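Local coordinates for protein short chain dehydrogenase/reductase (Acinetobacter baumannii, PDB 4IUY) that probably catalyses NAD(P)(H)-dependent oxidation or reduction, as a Rossmann-fold member of the short-chain dehydrogenase/reductase family, at residues D[40-45]-D[238-243]; D[130-135]-D[175-180]. All coordinates share one frame; numbering follows the deposited sequence. Where two conformers were deposited one is given.

Contact 1 of 2, residues D[40-45]-D[238-243]; sequences GHHIAE and VEFDDL
H42 and F240 carry this contact between helix 38-49 and the turn that leads into helix 244-251. The CB of F240 sits squarely over one face of the H42 imidazole, 3.4 Å from the ring centroid and 6° off the ring normal, a CH-pi contact. The side chains overlap in antiparallel fashion: the phenyl ring runs back alongside the histidine, where its CD2 comes within 3.8 Å of H42 CB. The two rings lie oblique, with planes 40° apart and centroids separated by 5.3 Å. H42 turns its ring outward because its CG lies trans to the backbone N (chi1 174°), reaching from the helix across the start of the turn.

At the edge of the imidazole, D241 OD1 lies in the ring plane, 3.3 Å from H42 CE1. Although H42 NE2 also comes close to F240 O, the angle is too poor for a hydrogen bond; NE2 pairs instead with N244 OD1, just beyond the turn, while F240 O accepts from L243 N at 3.0 Å. N244 also makes a weak bond to D241 OD1. The contact itself is thus made by ring face and methylene, without a hydrogen bond between the segments, while N244 fixes the rim of the imidazole. A carboxylate oxygen so near CE1 and its hydrogen would tend to polarise the ring and might stabilise a protonated form.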
loop_
_atom_site.group_PDB
_atom_site.type_symbol
_atom_site.label_atom_id
_atom_site.label_comp_id
_atom_site.label_asym_id
_atom_site.label_seq_id
_atom_site.Cartn_x
_atom_site.Cartn_y
_atom_site.Cartn_z
ATOM N N GLY D 40 1.453 -28.105 -2.592
ATOM C CA GLY D 40 1.665 -28.502 -3.966
ATOM C C GLY D 40 0.805 -29.702 -4.372
ATOM O O GLY D 40 0.273 -29.741 -5.477
ATOM N N HIS D 41 0.674 -30.679 -3.481
ATOM C CA HIS D 41 -0.170 -31.864 -3.706
ATOM C C HIS D 41 -1.641 -31.468 -3.871
ATOM O O HIS D 41 -2.385 -31.972 -4.744
ATOM C CB HIS D 41 -0.057 -32.817 -2.512
ATOM C CG HIS D 41 1.071 -33.798 -2.616
ATOM N ND1 HIS D 41 2.348 -33.431 -2.986
ATOM C CD2 HIS D 41 1.115 -35.135 -2.384
ATOM C CE1 HIS D 41 3.131 -34.499 -2.985
ATOM N NE2 HIS D 41 2.408 -35.542 -2.621
ATOM N N HIS D 42 -2.055 -30.585 -2.975
ATOM C CA HIS D 42 -3.407 -30.106 -2.955
ATOM C C HIS D 42 -3.740 -29.414 -4.279
ATOM O O HIS D 42 -4.782 -29.670 -4.875
ATOM C CB HIS D 42 -3.609 -29.137 -1.758
ATOM C CG HIS D 42 -4.946 -28.489 -1.757
ATOM N ND1 HIS D 42 -6.057 -29.083 -1.196
ATOM C CD2 HIS D 42 -5.373 -27.329 -2.309
ATOM C CE1 HIS D 42 -7.105 -28.294 -1.371
ATOM N NE2 HIS D 42 -6.719 -27.228 -2.049
ATOM N N ILE D 43 -2.833 -28.543 -4.723
ATOM C CA ILE D 43 -3.028 -27.778 -5.941
ATOM C C ILE D 43 -3.130 -28.718 -7.125
ATOM O O ILE D 43 -4.057 -28.582 -7.929
ATOM C CB ILE D 43 -1.912 -26.747 -6.158
ATOM C CG1 ILE D 43 -2.021 -25.650 -5.092
ATOM C CG2 ILE D 43 -1.972 -26.135 -7.568
ATOM C CD1 ILE D 43 -0.907 -24.620 -5.168
ATOM N N ALA D 44 -2.216 -29.688 -7.197
ATOM C CA ALA D 44 -2.245 -30.669 -8.265
ATOM C C ALA D 44 -3.572 -31.392 -8.312
ATOM O O ALA D 44 -4.180 -31.534 -9.369
ATOM C CB ALA D 44 -1.116 -31.696 -8.098
ATOM N N GLU D 45 -4.032 -31.803 -7.141
ATOM C CA GLU D 45 -5.247 -32.580 -7.065
ATOM C C GLU D 45 -6.464 -31.739 -7.411
ATOM O O GLU D 45 -7.387 -32.221 -8.062
ATOM C CB GLU D 45 -5.357 -33.201 -5.690
ATOM C CG GLU D 45 -6.363 -34.279 -5.596
ATOM C CD GLU D 45 -5.931 -35.359 -4.664
ATOM O OE1 GLU D 45 -4.778 -35.315 -4.185
ATOM O OE2 GLU D 45 -6.779 -36.213 -4.352
ATOM N N VAL D 238 -5.318 -20.787 7.961
ATOM C CA VAL D 238 -5.727 -20.986 6.576
ATOM C C VAL D 238 -5.782 -22.457 6.222
ATOM O O VAL D 238 -4.886 -23.209 6.578
ATOM C CB VAL D 238 -4.751 -20.258 5.657
ATOM C CG1 VAL D 238 -5.110 -20.472 4.190
ATOM C CG2 VAL D 238 -4.687 -18.746 6.070
ATOM N N GLU D 239 -6.886 -22.878 5.613
ATOM C CA GLU D 239 -7.018 -24.235 5.079
ATOM C C GLU D 239 -6.691 -24.208 3.602
ATOM O O GLU D 239 -7.018 -23.225 2.927
ATOM C CB GLU D 239 -8.451 -24.737 5.243
ATOM C CG GLU D 239 -8.920 -24.826 6.687
ATOM C CD GLU D 239 -8.360 -26.027 7.419
ATOM O OE1 GLU D 239 -7.705 -26.874 6.777
ATOM O OE2 GLU D 239 -8.580 -26.134 8.645
ATOM N N PHE D 240 -6.133 -25.304 3.081
ATOM C CA PHE D 240 -5.800 -25.407 1.644
ATOM C C PHE D 240 -7.013 -25.083 0.757
ATOM O O PHE D 240 -6.893 -24.417 -0.254
ATOM C CB PHE D 240 -5.291 -26.814 1.321
ATOM C CG PHE D 240 -3.892 -27.088 1.807
ATOM C CD1 PHE D 240 -3.015 -26.043 2.080
ATOM C CD2 PHE D 240 -3.462 -28.396 2.012
ATOM C CE1 PHE D 240 -1.744 -26.295 2.520
ATOM C CE2 PHE D 240 -2.187 -28.663 2.458
ATOM C CZ PHE D 240 -1.320 -27.613 2.706
ATOM N N ASP D 241 -8.178 -25.573 1.162
ATOM C CA ASP D 241 -9.432 -25.325 0.468
ATOM C C ASP D 241 -9.774 -23.856 0.318
ATOM O O ASP D 241 -10.472 -23.483 -0.638
ATOM C CB ASP D 241 -10.600 -26.030 1.171
ATOM C CG ASP D 241 -10.695 -27.489 0.820
ATOM O OD1 ASP D 241 -10.181 -27.880 -0.254
ATOM O OD2 ASP D 241 -11.310 -28.240 1.600
ATOM N N ASP D 242 -9.278 -23.022 1.239
ATOM C CA ASP D 242 -9.555 -21.585 1.144
ATOM C C ASP D 242 -8.985 -20.990 -0.146
ATOM O O ASP D 242 -9.446 -19.931 -0.581
ATOM C CB ASP D 242 -9.003 -20.823 2.362
ATOM C CG ASP D 242 -9.722 -21.190 3.662
ATOM O OD1 ASP D 242 -10.885 -21.658 3.591
ATOM O OD2 ASP D 242 -9.118 -21.014 4.754
ATOM N N LEU D 243 -8.006 -21.681 -0.740
ATOM C CA LEU D 243 -7.265 -21.218 -1.922
ATOM C C LEU D 243 -7.878 -21.615 -3.268
ATOM O O LEU D 243 -7.516 -21.082 -4.320
ATOM C CB LEU D 243 -5.816 -21.749 -1.886
ATOM C CG LEU D 243 -5.132 -21.455 -0.549
ATOM C CD1 LEU D 243 -3.703 -22.002 -0.522
ATOM C CD2 LEU D 243 -5.167 -19.957 -0.289
#

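Contact 2 of 2, residues D[130-135]-D[175-180]; sequences DKIVDT and VSPYCA
I132 is the bump on helix 126-153 that meets the first turn of helix 176-196, and P177 is its main counterpart. The CG2 methyl of I132 presses against the backbone where P177 passes into Y178, 3.6 Å from Y178 N and 3.7 Å from P177 C. Because CG2 is the branch anti to the backbone N, it projects into this niche, bounded by P177 CB at 3.8 Å and, more loosely, Y178 CB. The other arm of the isoleucine ends in CD1, which also reaches P177 CB, at 4.0 Å, so both branches bear on the same corner of the pyrrolidine ring from one side. V133 closes the neighbouring side with its CG2, 4.0 Å from P177 O.

No hydrogen bond joins the segments; the fit is apolar and largely buried. The short helical segments run nearly parallel, 19° apart, with their axes 8.8 Å from each other at closest approach. W129, one turn before V133, and Y124 also touch P177, while S176, C179 and A180 pack on V191, H187 and L188 of a neighbouring subunit. D130 forms a salt bridge with K138 of that same subunit, placing this helix pair, which flanks the parallel Rossmann sheet, at an interface of the four-chain assembly.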
loop_
_atom_site.group_PDB
_atom_site.type_symbol
_atom_site.label_atom_id
_atom_site.label_comp_id
_atom_site.label_asym_id
_atom_site.label_seq_id
_atom_site.Cartn_x
_atom_site.Cartn_y
_atom_site.Cartn_z
ATOM N N ASP D 130 21.074 -16.703 0.284
ATOM C CA ASP D 130 21.038 -17.245 -1.078
ATOM C C ASP D 130 19.985 -18.333 -1.221
ATOM O O ASP D 130 19.226 -18.323 -2.174
ATOM C CB ASP D 130 22.403 -17.760 -1.536
ATOM C CG ASP D 130 23.433 -16.636 -1.703
ATOM O OD1 ASP D 130 23.049 -15.435 -1.775
ATOM O OD2 ASP D 130 24.642 -16.955 -1.774
ATOM N N LYS D 131 19.913 -19.257 -0.266
ATOM C CA LYS D 131 18.909 -20.314 -0.351
ATOM C C LYS D 131 17.485 -19.773 -0.401
ATOM O O LYS D 131 16.710 -20.126 -1.276
ATOM C CB LYS D 131 19.035 -21.287 0.820
ATOM C CG LYS D 131 18.013 -22.410 0.761
ATOM C CD LYS D 131 18.307 -23.512 1.747
ATOM C CE LYS D 131 18.265 -22.986 3.177
ATOM N NZ LYS D 131 16.874 -22.684 3.672
ATOM N N ILE D 132 17.150 -18.904 0.546
ATOM C CA ILE D 132 15.793 -18.390 0.703
ATOM C C ILE D 132 15.387 -17.445 -0.436
ATOM O O ILE D 132 14.301 -17.565 -0.994
ATOM C CB ILE D 132 15.640 -17.718 2.067
ATOM C CG1 ILE D 132 15.716 -18.780 3.149
ATOM C CG2 ILE D 132 14.328 -16.908 2.161
ATOM C CD1 ILE D 132 15.978 -18.218 4.509
ATOM N N VAL D 133 16.265 -16.511 -0.776
ATOM C CA VAL D 133 15.951 -15.528 -1.798
ATOM C C VAL D 133 15.982 -16.114 -3.218
ATOM O O VAL D 133 15.081 -15.814 -4.027
ATOM C CB VAL D 133 16.847 -14.268 -1.662
ATOM C CG1 VAL D 133 16.507 -13.272 -2.742
ATOM C CG2 VAL D 133 16.640 -13.616 -0.279
ATOM N N ASP D 134 16.964 -16.983 -3.510
ATOM C CA ASP D 134 17.026 -17.625 -4.834
ATOM C C ASP D 134 15.846 -18.530 -5.094
ATOM O O ASP D 134 15.289 -18.516 -6.189
ATOM C CB ASP D 134 18.320 -18.413 -5.044
ATOM C CG ASP D 134 19.523 -17.515 -5.120
ATOM O OD1 ASP D 134 19.328 -16.278 -5.119
ATOM O OD2 ASP D 134 20.648 -18.038 -5.183
ATOM N N THR D 135 15.469 -19.306 -4.084
ATOM C CA THR D 135 14.310 -20.176 -4.162
ATOM C C THR D 135 12.986 -19.394 -4.212
ATOM O O THR D 135 12.101 -19.721 -5.002
ATOM C CB THR D 135 14.253 -21.142 -2.968
ATOM O OG1 THR D 135 15.339 -22.073 -3.051
ATOM C CG2 THR D 135 12.918 -21.910 -2.953
ATOM N N VAL D 175 12.212 -14.019 10.272
ATOM C CA VAL D 175 11.963 -14.432 8.883
ATOM C C VAL D 175 12.334 -13.344 7.872
ATOM O O VAL D 175 11.710 -13.219 6.813
ATOM C CB VAL D 175 10.488 -14.848 8.701
ATOM C CG1 VAL D 175 10.212 -16.151 9.443
ATOM C CG2 VAL D 175 9.540 -13.729 9.212
ATOM N N SER D 176 13.356 -12.562 8.198
ATOM C CA SER D 176 13.733 -11.427 7.348
ATOM C C SER D 176 14.018 -11.750 5.856
ATOM O O SER D 176 13.506 -11.055 4.971
ATOM C CB SER D 176 14.848 -10.588 8.003
ATOM O OG SER D 176 15.770 -11.405 8.699
ATOM N N PRO D 177 14.820 -12.792 5.564
ATOM C CA PRO D 177 15.048 -13.042 4.128
ATOM C C PRO D 177 13.770 -13.460 3.396
ATOM O O PRO D 177 13.553 -13.032 2.259
ATOM C CB PRO D 177 16.076 -14.195 4.119
ATOM C CG PRO D 177 16.730 -14.142 5.490
ATOM C CD PRO D 177 15.614 -13.710 6.409
ATOM N N TYR D 178 12.916 -14.227 4.067
ATOM C CA TYR D 178 11.632 -14.642 3.500
ATOM C C TYR D 178 10.747 -13.415 3.185
ATOM O O TYR D 178 10.188 -13.323 2.094
ATOM C CB TYR D 178 10.941 -15.588 4.474
ATOM C CG TYR D 178 9.639 -16.184 4.018
ATOM C CD1 TYR D 178 9.614 -17.405 3.341
ATOM C CD2 TYR D 178 8.417 -15.560 4.311
ATOM C CE1 TYR D 178 8.436 -17.973 2.953
ATOM C CE2 TYR D 178 7.228 -16.129 3.923
ATOM C CZ TYR D 178 7.248 -17.350 3.250
ATOM O OH TYR D 178 6.076 -17.949 2.858
ATOM N N CYS D 179 10.612 -12.500 4.147
ATOM C CA CYS D 179 9.855 -11.252 3.938
ATOM C C CYS D 179 10.406 -10.437 2.777
ATOM O O CYS D 179 9.640 -9.933 1.958
ATOM C CB CYS D 179 9.848 -10.376 5.203
ATOM S SG CYS D 179 8.799 -11.075 6.516
ATOM N N ALA D 180 11.728 -10.288 2.715
ATOM C CA ALA D 180 12.317 -9.516 1.621
ATOM C C ALA D 180 11.990 -10.164 0.257
ATOM O O ALA D 180 11.616 -9.476 -0.701
ATOM C CB ALA D 180 13.823 -9.356 1.816
#

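How the contacts relate
Contact 2 is nested, along the chain, inside the loop closed by contact 1. Their centres are 23 Å apart and their nearest atoms about 11 Å, so they do not touch. Contact 1 lies at the surface, where the helix following strand 29-32 meets the turn before helix 244-251; contact 2 is a buried pairing of two long helices. Y178 opens a Tyr-x-x-x-Lys pattern, as in the family, so contact 2 includes the probable catalytic tyrosine, which I132 touches at the backbone. Helix 38-49 begins within the glycine-rich sequence that in this family binds the cofactor, its last glycine being G40 of contact 1; no cofactor is bound in this apo structure. Different neighbouring subunits lie beside the two.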